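Glcnac-alpha-1,4-gal-releasing endo-beta-galactosidase (Clostridium perfringens, PDB 1UPS) probably hydrolyses internal beta-galactosidic O-glycosyl bonds, releasing GlcNAc-alpha-1,4-Gal, and carries a calcium ion. Local coordinates at residues I294-T299 against I391-Y396; V373-Y378 against T411-L416. One frame throughout, in Å; residues are numbered along the deposited sequence.

In the fold
The chain first builds its GH16 beta-sandwich and then a smaller C-terminal unit, consistent with a ricin-type beta-trefoil. Contacts 1 and 2 both lie in that unit, away from the calcium site. Residues 294-299, the end of strand 291-296 and the turn after it, meet residues 391-396 in contact 1, which closes a loop of 91 intervening residues. Contact 2 starts inside that loop, at 373-378, the turn of the hairpin 370-383, and ends beyond it at 411-416, after 32 residues. The two closures therefore cross. The antiparallel pair of strands 291-296 and 414-419 ties them together. Arg297 of contact 1 bonds to Gln413 of contact 2, and Glu394 bonds to Thr411.

Contact 1: I294-T299 against I391-Y396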
ATOM      1  N   ILE A 294     -20.937  10.690  -7.721  1.00 10.22           N
ATOM      2  CA  ILE A 294     -20.703  10.248  -6.340  1.00 10.45           C
ATOM      3  C   ILE A 294     -22.034   9.828  -5.728  1.00 10.93           C
ATOM      4  O   ILE A 294     -22.929  10.653  -5.552  1.00 10.84           O
ATOM      5  CB  ILE A 294     -20.053  11.380  -5.490  1.00 10.52           C
ATOM      6  CG1 ILE A 294     -18.736  11.855  -6.127  1.00 10.51           C
ATOM      7  CG2 ILE A 294     -19.766  10.868  -4.072  1.00  9.72           C
ATOM      8  CD1 ILE A 294     -18.086  13.067  -5.407  1.00 13.05           C
ATOM      9  N   ARG A 295     -22.147   8.545  -5.413  1.00 10.91           N
ATOM     10  CA  ARG A 295     -23.413   7.970  -4.972  1.00 11.47           C
ATOM     11  C   ARG A 295     -23.336   7.488  -3.521  1.00 11.48           C
ATOM     12  O   ARG A 295     -22.355   6.841  -3.128  1.00 11.90           O
ATOM     13  CB  ARG A 295     -23.764   6.794  -5.883  1.00 12.36           C
ATOM     14  CG  ARG A 295     -25.176   6.219  -5.664  1.00 14.25           C
ATOM     15  CD  ARG A 295     -25.475   4.978  -6.525  1.00 19.29           C
ATOM     16  NE  ARG A 295     -26.915   4.908  -6.787  1.00 24.54           N
ATOM     17  CZ  ARG A 295     -27.556   3.900  -7.382  1.00 27.86           C
ATOM     18  NH1 ARG A 295     -26.903   2.820  -7.813  1.00 28.01           N
ATOM     19  NH2 ARG A 295     -28.872   3.973  -7.536  1.00 29.11           N
ATOM     20  N   ASN A 296     -24.382   7.786  -2.750  1.00 11.18           N
ATOM     21  CA  ASN A 296     -24.495   7.322  -1.367  1.00 11.32           C
ATOM     22  C   ASN A 296     -24.883   5.847  -1.274  1.00 11.06           C
ATOM     23  O   ASN A 296     -25.786   5.383  -1.987  1.00 11.59           O
ATOM     24  CB  ASN A 296     -25.537   8.161  -0.613  1.00 11.13           C
ATOM     25  CG  ASN A 296     -25.504   7.907   0.889  1.00 11.46           C
ATOM     26  OD1 ASN A 296     -26.284   7.095   1.425  1.00  9.97           O
ATOM     27  ND2 ASN A 296     -24.570   8.561   1.571  1.00 11.81           N
ATOM     28  N   ARG A 297     -24.212   5.096  -0.407  1.00 11.32           N
ATOM     29  CA  ARG A 297     -24.530   3.670  -0.292  1.00 11.16           C
ATOM     30  C   ARG A 297     -25.939   3.397   0.259  1.00 12.09           C
ATOM     31  O   ARG A 297     -26.675   2.522  -0.243  1.00 10.89           O
ATOM     32  CB  ARG A 297     -23.482   2.915   0.534  1.00 11.47           C
ATOM     33  CG  ARG A 297     -23.764   1.395   0.598  1.00 10.89           C
ATOM     34  CD  ARG A 297     -22.733   0.622   1.425  1.00 10.96           C
ATOM     35  NE  ARG A 297     -22.919  -0.822   1.295  1.00 12.74           N
ATOM     36  CZ  ARG A 297     -22.155  -1.746   1.871  1.00 13.71           C
ATOM     37  NH1 ARG A 297     -21.120  -1.391   2.631  1.00 12.45           N
ATOM     38  NH2 ARG A 297     -22.426  -3.051   1.666  1.00 14.52           N
ATOM     39  N   GLN A 298     -26.306   4.135   1.298  1.00 11.86           N
ATOM     40  CA  GLN A 298     -27.587   3.903   1.971  1.00 11.98           C
ATOM     41  C   GLN A 298     -28.770   4.354   1.122  1.00 12.26           C
ATOM     42  O   GLN A 298     -29.750   3.603   0.970  1.00 13.21           O
ATOM     43  CB  GLN A 298     -27.600   4.573   3.365  1.00 11.43           C
ATOM     44  CG  GLN A 298     -28.971   4.513   4.096  1.00 12.61           C
ATOM     45  CD  GLN A 298     -29.326   3.152   4.652  1.00 16.39           C
ATOM     46  OE1 GLN A 298     -28.697   2.151   4.314  1.00 16.84           O
ATOM     47  NE2 GLN A 298     -30.353   3.105   5.521  1.00 17.53           N
ATOM     48  N   THR A 299     -28.684   5.554   0.547  1.00 11.60           N
ATOM     49  CA  THR A 299     -29.848   6.141  -0.137  1.00 11.38           C
ATOM     50  C   THR A 299     -29.860   5.919  -1.636  1.00 11.92           C
ATOM     51  O   THR A 299     -30.906   6.110  -2.268  1.00 11.91           O
ATOM     52  CB  THR A 299     -29.952   7.654   0.082  1.00 11.32           C
ATOM     53  OG1 THR A 299     -28.823   8.303  -0.535  1.00 10.96           O
ATOM     54  CG2 THR A 299     -29.886   8.015   1.598  1.00 10.93           C
ATOM     55  N   ILE A 391     -17.789  12.770   5.693  1.00 11.69           N
ATOM     56  CA  ILE A 391     -18.911  13.199   4.856  1.00 11.04           C
ATOM     57  C   ILE A 391     -20.025  12.162   4.946  1.00 10.47           C
ATOM     58  O   ILE A 391     -19.787  10.972   4.742  1.00 11.40           O
ATOM     59  CB  ILE A 391     -18.458  13.346   3.393  1.00 11.24           C
ATOM     60  CG1 ILE A 391     -17.283  14.339   3.305  1.00 11.55           C
ATOM     61  CG2 ILE A 391     -19.648  13.810   2.550  1.00 10.49           C
ATOM     62  CD1 ILE A 391     -16.889  14.729   1.855  1.00 12.52           C
ATOM     63  N   HIS A 392     -21.233  12.602   5.275  1.00 10.72           N
ATOM     64  CA  HIS A 392     -22.339  11.646   5.498  1.00 10.40           C
ATOM     65  C   HIS A 392     -23.707  12.293   5.296  1.00 10.12           C
ATOM     66  O   HIS A 392     -23.812  13.524   5.191  1.00 10.41           O
ATOM     67  CB  HIS A 392     -22.270  11.023   6.909  1.00 10.03           C
ATOM     68  CG  HIS A 392     -22.613  11.987   8.005  1.00 10.60           C
ATOM     69  ND1 HIS A 392     -23.917  12.285   8.359  1.00 12.76           N
ATOM     70  CD2 HIS A 392     -21.824  12.752   8.801  1.00 11.98           C
ATOM     71  CE1 HIS A 392     -23.913  13.181   9.333  1.00 13.50           C
ATOM     72  NE2 HIS A 392     -22.655  13.481   9.620  1.00 12.12           N
ATOM     73  N   THR A 393     -24.754  11.465   5.231  1.00  9.93           N
ATOM     74  CA  THR A 393     -26.137  11.977   5.223  1.00 10.27           C
ATOM     75  C   THR A 393     -26.994  11.265   6.275  1.00 10.51           C
ATOM     76  O   THR A 393     -28.121  10.856   5.998  1.00 11.67           O
ATOM     77  CB  THR A 393     -26.836  11.904   3.811  1.00  9.81           C
ATOM     78  OG1 THR A 393     -26.953  10.532   3.389  1.00 10.92           O
ATOM     79  CG2 THR A 393     -25.987  12.569   2.724  1.00 11.27           C
ATOM     80  N   GLU A 394     -26.465  11.123   7.486  1.00 10.85           N
ATOM     81  CA  GLU A 394     -27.138  10.337   8.524  1.00 11.39           C
ATOM     82  C   GLU A 394     -28.448  10.969   9.034  1.00 11.74           C
ATOM     83  O   GLU A 394     -29.263  10.272   9.648  1.00 12.86           O
ATOM     84  CB  GLU A 394     -26.174  10.011   9.683  1.00 12.35           C
ATOM     85  CG  GLU A 394     -26.726   9.107  10.802  1.00 13.94           C
ATOM     86  CD  GLU A 394     -27.269   7.747  10.350  1.00 17.94           C
ATOM     87  OE1 GLU A 394     -28.080   7.142  11.108  1.00 20.37           O
ATOM     88  OE2 GLU A 394     -26.898   7.262   9.257  1.00 16.30           O
ATOM     89  N   SER A 395     -28.648  12.270   8.796  1.00 11.60           N
ATOM     90  CA  SER A 395     -29.929  12.919   9.116  1.00 11.69           C
ATOM     91  C   SER A 395     -30.911  12.890   7.936  1.00 11.68           C
ATOM     92  O   SER A 395     -32.089  13.228   8.098  1.00 12.07           O
ATOM     93  CB  SER A 395     -29.712  14.355   9.595  1.00 11.98           C
ATOM     94  OG  SER A 395     -28.864  14.369  10.735  1.00 11.76           O
ATOM     95  N   TYR A 396     -30.425  12.476   6.762  1.00 11.28           N
ATOM     96  CA  TYR A 396     -31.253  12.371   5.550  1.00 11.52           C
ATOM     97  C   TYR A 396     -32.067  13.639   5.288  1.00 12.12           C
ATOM     98  O   TYR A 396     -33.300  13.580   5.085  1.00 11.67           O
ATOM     99  CB  TYR A 396     -32.229  11.194   5.636  1.00 11.42           C
ATOM    100  CG  TYR A 396     -31.655   9.831   5.950  1.00 11.67           C
ATOM    101  CD1 TYR A 396     -31.463   9.412   7.276  1.00 10.64           C
ATOM    102  CD2 TYR A 396     -31.342   8.938   4.924  1.00 11.76           C
ATOM    103  CE1 TYR A 396     -30.981   8.147   7.562  1.00 11.56           C
ATOM    104  CE2 TYR A 396     -30.854   7.663   5.200  1.00 11.06           C
ATOM    105  CZ  TYR A 396     -30.678   7.274   6.522  1.00 11.89           C
ATOM    106  OH  TYR A 396     -30.216   6.004   6.805  1.00 11.14           O
TER
HETATM  107  O   HOH W   1     -27.720  10.483   0.658  1.00 16.36           O
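An Asx motif at the end of the strand 291-296 faces a type I beta turn, Thr393 to Tyr396, in the C-terminal unit, probably a ricin-type beta-trefoil. Asn296 OD1, with CG anti to the backbone N (chi1 -169°), accepts a hydrogen bond from Thr299 N at 3.0 Å, on a lone pair in the carbonyl plane. Gln298 N gives OD1 a second, weak bond. Asn296 and Thr393 point tip to tip, but ND2 stays 3.6 Å from Thr393 OG1 and makes its hydrogen bond to Thr411 O instead. Water 1 bridges the two threonines, 2.7 Å from Thr299 OG1 and 2.8 Å from Thr393 OG1. The Tyr396 ring lies alongside Thr299, whose CG2 touches the ring edge at CD2, 3.7 Å away. The Gln298 and Tyr396 side chains cross at about a right angle, their amide and ring planes 51° apart. Gln298 CG, anti to the backbone N, lies in the ring plane at its edge; the bend at chi2 (74°) then swings the amide round so that NE2 gives a weak bond of 3.2 Å to Tyr396 OH. The turn is closed by Tyr396 N to Thr393 O, 2.9 Å. At its start, Glu394 N bonds almost straight to His392 ND1, in the imidazole plane. Trp414 of strand 414-419 touches both Asn296 and Thr393, and Tyr314 of strand 313-315 packs on Thr393 and Tyr396.

Contact 2: V373-Y378 against T411-L416; sequences VPVDGY and TSQWQL
Tyr378 and Gln413 carry most of this contact, with Val375 beside them. The CB of Tyr378 lies 4.0 Å from Gln413 CB and 3.6 Å from Trp414 O. This carbonyl sits at the edge of the tyrosine ring, near its plane. The Tyr378 CG is anti to its carbonyl carbon (chi1 -66°), and the ring projects across the start of the 414-416 segment. Gln413 crosses Tyr378 at about a right angle, with its amide plane 39° from the ring. Its chain is extended beyond CG, so the amide reaches across to Val375. There the Val375 CG2 methyl meets Gln413 NE2 at 3.7 Å, while CG1 lies against CG and CD of the same glutamine. On the Gln415 side, OE1 of that residue approaches Tyr378 CE1 at 4.1 Å, its amide turned 70° from the ring.

The strands 370-375 and 378-383 form a beta hairpin, and Val375 to Tyr378 is its type I' turn. Two backbone bonds close it, Val375 N to Tyr378 O at 3.0 Å and Tyr378 N to Val375 O at 2.8 Å. Gly377 takes positive phi, where a CB would crowd the carbonyl O of Asp376.

The polar ends are held by a second shell. Arg297 NH1 bonds to Gln413 OE1 and makes a salt bridge to Asp376 OD1, so one guanidinium grips both segments. Gln413 NE2 donates to Asn407 O and to water 2, which in turn donates to Asp376 OD1. The amide is thus fixed from both ends. Trp414 points away from the hairpin, and its NE1 bonds to Ile391 O. Backbone bonds join Trp414 to Thr379 and Gln415 to Arg295, which places the strand 414-419 between the hairpin and the strand 291-296.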
ATOM      1  N   VAL A 373     -10.813   6.611   2.568  1.00 19.18           N
ATOM      2  CA  VAL A 373     -10.701   5.404   3.361  1.00 19.03           C
ATOM      3  C   VAL A 373     -11.602   4.314   2.777  1.00 17.97           C
ATOM      4  O   VAL A 373     -12.832   4.394   2.908  1.00 16.95           O
ATOM      5  CB  VAL A 373     -11.056   5.660   4.852  1.00 19.46           C
ATOM      6  CG1 VAL A 373     -10.814   4.423   5.684  1.00 21.23           C
ATOM      7  CG2 VAL A 373     -10.253   6.827   5.414  1.00 21.47           C
ATOM      8  N   PRO A 374     -11.005   3.316   2.118  1.00 16.96           N
ATOM      9  CA  PRO A 374     -11.793   2.198   1.588  1.00 16.48           C
ATOM     10  C   PRO A 374     -12.464   1.410   2.705  1.00 17.12           C
ATOM     11  O   PRO A 374     -11.856   1.114   3.749  1.00 16.34           O
ATOM     12  CB  PRO A 374     -10.759   1.326   0.851  1.00 16.49           C
ATOM     13  CG  PRO A 374      -9.532   2.172   0.701  1.00 16.42           C
ATOM     14  CD  PRO A 374      -9.566   3.180   1.818  1.00 16.33           C
ATOM     15  N   VAL A 375     -13.718   1.057   2.475  1.00 17.22           N
ATOM     16  CA  VAL A 375     -14.443   0.203   3.399  1.00 17.94           C
ATOM     17  C   VAL A 375     -15.460  -0.562   2.601  1.00 18.34           C
ATOM     18  O   VAL A 375     -16.323   0.034   1.929  1.00 17.90           O
ATOM     19  CB  VAL A 375     -15.127   1.008   4.557  1.00 18.52           C
ATOM     20  CG1 VAL A 375     -15.890   2.204   4.016  1.00 19.69           C
ATOM     21  CG2 VAL A 375     -16.067   0.103   5.392  1.00 19.24           C
ATOM     22  N   ASP A 376     -15.331  -1.887   2.642  1.00 18.24           N
ATOM     23  CA  ASP A 376     -16.387  -2.756   2.199  1.00 19.01           C
ATOM     24  C   ASP A 376     -16.801  -2.517   0.737  1.00 18.53           C
ATOM     25  O   ASP A 376     -17.955  -2.733   0.381  1.00 19.68           O
ATOM     26  CB  ASP A 376     -17.577  -2.533   3.145  1.00 19.76           C
ATOM     27  CG  ASP A 376     -18.370  -3.757   3.375  1.00 21.47           C
ATOM     28  OD1 ASP A 376     -19.553  -3.609   3.770  1.00 22.07           O
ATOM     29  OD2 ASP A 376     -17.909  -4.905   3.191  1.00 24.04           O
ATOM     30  N   GLY A 377     -15.855  -2.078  -0.100  1.00 16.94           N
ATOM     31  CA  GLY A 377     -16.111  -1.803  -1.506  1.00 15.11           C
ATOM     32  C   GLY A 377     -16.501  -0.366  -1.829  1.00 13.74           C
ATOM     33  O   GLY A 377     -16.697  -0.022  -3.011  1.00 14.08           O
ATOM     34  N   TYR A 378     -16.599   0.460  -0.788  1.00 12.39           N
ATOM     35  CA  TYR A 378     -16.997   1.863  -0.879  1.00 11.87           C
ATOM     36  C   TYR A 378     -15.900   2.770  -0.313  1.00 11.90           C
ATOM     37  O   TYR A 378     -14.819   2.292   0.026  1.00 12.28           O
ATOM     38  CB  TYR A 378     -18.323   2.077  -0.140  1.00 11.79           C
ATOM     39  CG  TYR A 378     -19.494   1.346  -0.789  1.00 12.71           C
ATOM     40  CD1 TYR A 378     -20.382   2.023  -1.629  1.00 14.53           C
ATOM     41  CD2 TYR A 378     -19.699  -0.019  -0.567  1.00 13.31           C
ATOM     42  CE1 TYR A 378     -21.456   1.347  -2.236  1.00 15.90           C
ATOM     43  CE2 TYR A 378     -20.758  -0.699  -1.164  1.00 13.70           C
ATOM     44  CZ  TYR A 378     -21.634  -0.008  -1.993  1.00 16.92           C
ATOM     45  OH  TYR A 378     -22.694  -0.695  -2.572  1.00 17.37           O
ATOM     46  N   THR A 411     -24.714   5.593   5.420  1.00 11.06           N
ATOM     47  CA  THR A 411     -24.882   6.994   5.006  1.00 11.31           C
ATOM     48  C   THR A 411     -23.547   7.731   4.903  1.00 11.40           C
ATOM     49  O   THR A 411     -23.500   8.845   4.365  1.00 11.96           O
ATOM     50  CB  THR A 411     -25.773   7.771   5.973  1.00 11.90           C
ATOM     51  OG1 THR A 411     -25.236   7.646   7.296  1.00 13.25           O
ATOM     52  CG2 THR A 411     -27.183   7.140   6.060  1.00 11.12           C
ATOM     53  N   SER A 412     -22.477   7.145   5.445  1.00 10.95           N
ATOM     54  CA  SER A 412     -21.146   7.753   5.318  1.00 10.71           C
ATOM     55  C   SER A 412     -20.256   7.077   4.260  1.00 10.84           C
ATOM     56  O   SER A 412     -19.052   7.393   4.148  1.00 11.04           O
ATOM     57  CB  SER A 412     -20.405   7.778   6.679  1.00 10.48           C
ATOM     58  OG  SER A 412     -19.891   6.490   7.029  1.00 10.78           O
ATOM     59  N   GLN A 413     -20.837   6.154   3.502  1.00 10.49           N
ATOM     60  CA  GLN A 413     -20.094   5.366   2.527  1.00 10.73           C
ATOM     61  C   GLN A 413     -20.534   5.773   1.123  1.00 11.32           C
ATOM     62  O   GLN A 413     -21.747   5.921   0.869  1.00 10.90           O
ATOM     63  CB  GLN A 413     -20.339   3.868   2.759  1.00 11.35           C
ATOM     64  CG  GLN A 413     -19.741   3.372   4.066  1.00  9.48           C
ATOM     65  CD  GLN A 413     -19.852   1.863   4.249  1.00 12.53           C
ATOM     66  OE1 GLN A 413     -20.179   1.126   3.310  1.00 12.50           O
ATOM     67  NE2 GLN A 413     -19.566   1.392   5.467  1.00 12.96           N
ATOM     68  N   TRP A 414     -19.546   5.969   0.245  1.00 11.10           N
ATOM     69  CA  TRP A 414     -19.752   6.577  -1.078  1.00 11.89           C
ATOM     70  C   TRP A 414     -19.119   5.762  -2.190  1.00 12.63           C
ATOM     71  O   TRP A 414     -18.094   5.105  -1.992  1.00 11.58           O
ATOM     72  CB  TRP A 414     -19.141   7.981  -1.098  1.00 11.90           C
ATOM     73  CG  TRP A 414     -19.719   8.836  -0.045  1.00 11.97           C
ATOM     74  CD1 TRP A 414     -19.230   9.021   1.226  1.00 10.53           C
ATOM     75  CD2 TRP A 414     -20.930   9.576  -0.122  1.00 11.10           C
ATOM     76  NE1 TRP A 414     -20.049   9.871   1.927  1.00 11.92           N
ATOM     77  CE2 TRP A 414     -21.107  10.225   1.125  1.00 11.34           C
ATOM     78  CE3 TRP A 414     -21.877   9.796  -1.132  1.00 10.86           C
ATOM     79  CZ2 TRP A 414     -22.196  11.060   1.390  1.00 11.91           C
ATOM     80  CZ3 TRP A 414     -22.954  10.622  -0.872  1.00 11.14           C
ATOM     81  CH2 TRP A 414     -23.112  11.243   0.379  1.00 11.57           C
ATOM     82  N   GLN A 415     -19.726   5.825  -3.376  1.00 13.30           N
ATOM     83  CA  GLN A 415     -19.177   5.181  -4.557  1.00 14.25           C
ATOM     84  C   GLN A 415     -18.747   6.272  -5.527  1.00 13.46           C
ATOM     85  O   GLN A 415     -19.578   7.071  -5.931  1.00 13.30           O
ATOM     86  CB  GLN A 415     -20.287   4.336  -5.213  1.00 15.59           C
ATOM     87  CG  GLN A 415     -19.856   3.040  -5.771  1.00 19.24           C
ATOM     88  CD  GLN A 415     -21.005   2.256  -6.420  1.00 22.21           C
ATOM     89  OE1 GLN A 415     -22.185   2.429  -6.077  1.00 22.92           O
ATOM     90  NE2 GLN A 415     -20.651   1.385  -7.343  1.00 23.16           N
ATOM     91  N   LEU A 416     -17.467   6.319  -5.894  1.00 13.05           N
ATOM     92  CA  LEU A 416     -17.045   7.227  -6.973  1.00 13.69           C
ATOM     93  C   LEU A 416     -17.124   6.479  -8.285  1.00 13.55           C
ATOM     94  O   LEU A 416     -16.408   5.483  -8.485  1.00 13.83           O
ATOM     95  CB  LEU A 416     -15.632   7.757  -6.752  1.00 14.78           C
ATOM     96  CG  LEU A 416     -15.675   9.119  -6.044  1.00 17.26           C
ATOM     97  CD1 LEU A 416     -16.131   8.935  -4.618  1.00 21.02           C
ATOM     98  CD2 LEU A 416     -14.353   9.816  -6.122  1.00 20.90           C
TER
HETATM   99  O   HOH W   2     -19.338  -1.554   6.279  1.00 23.72           O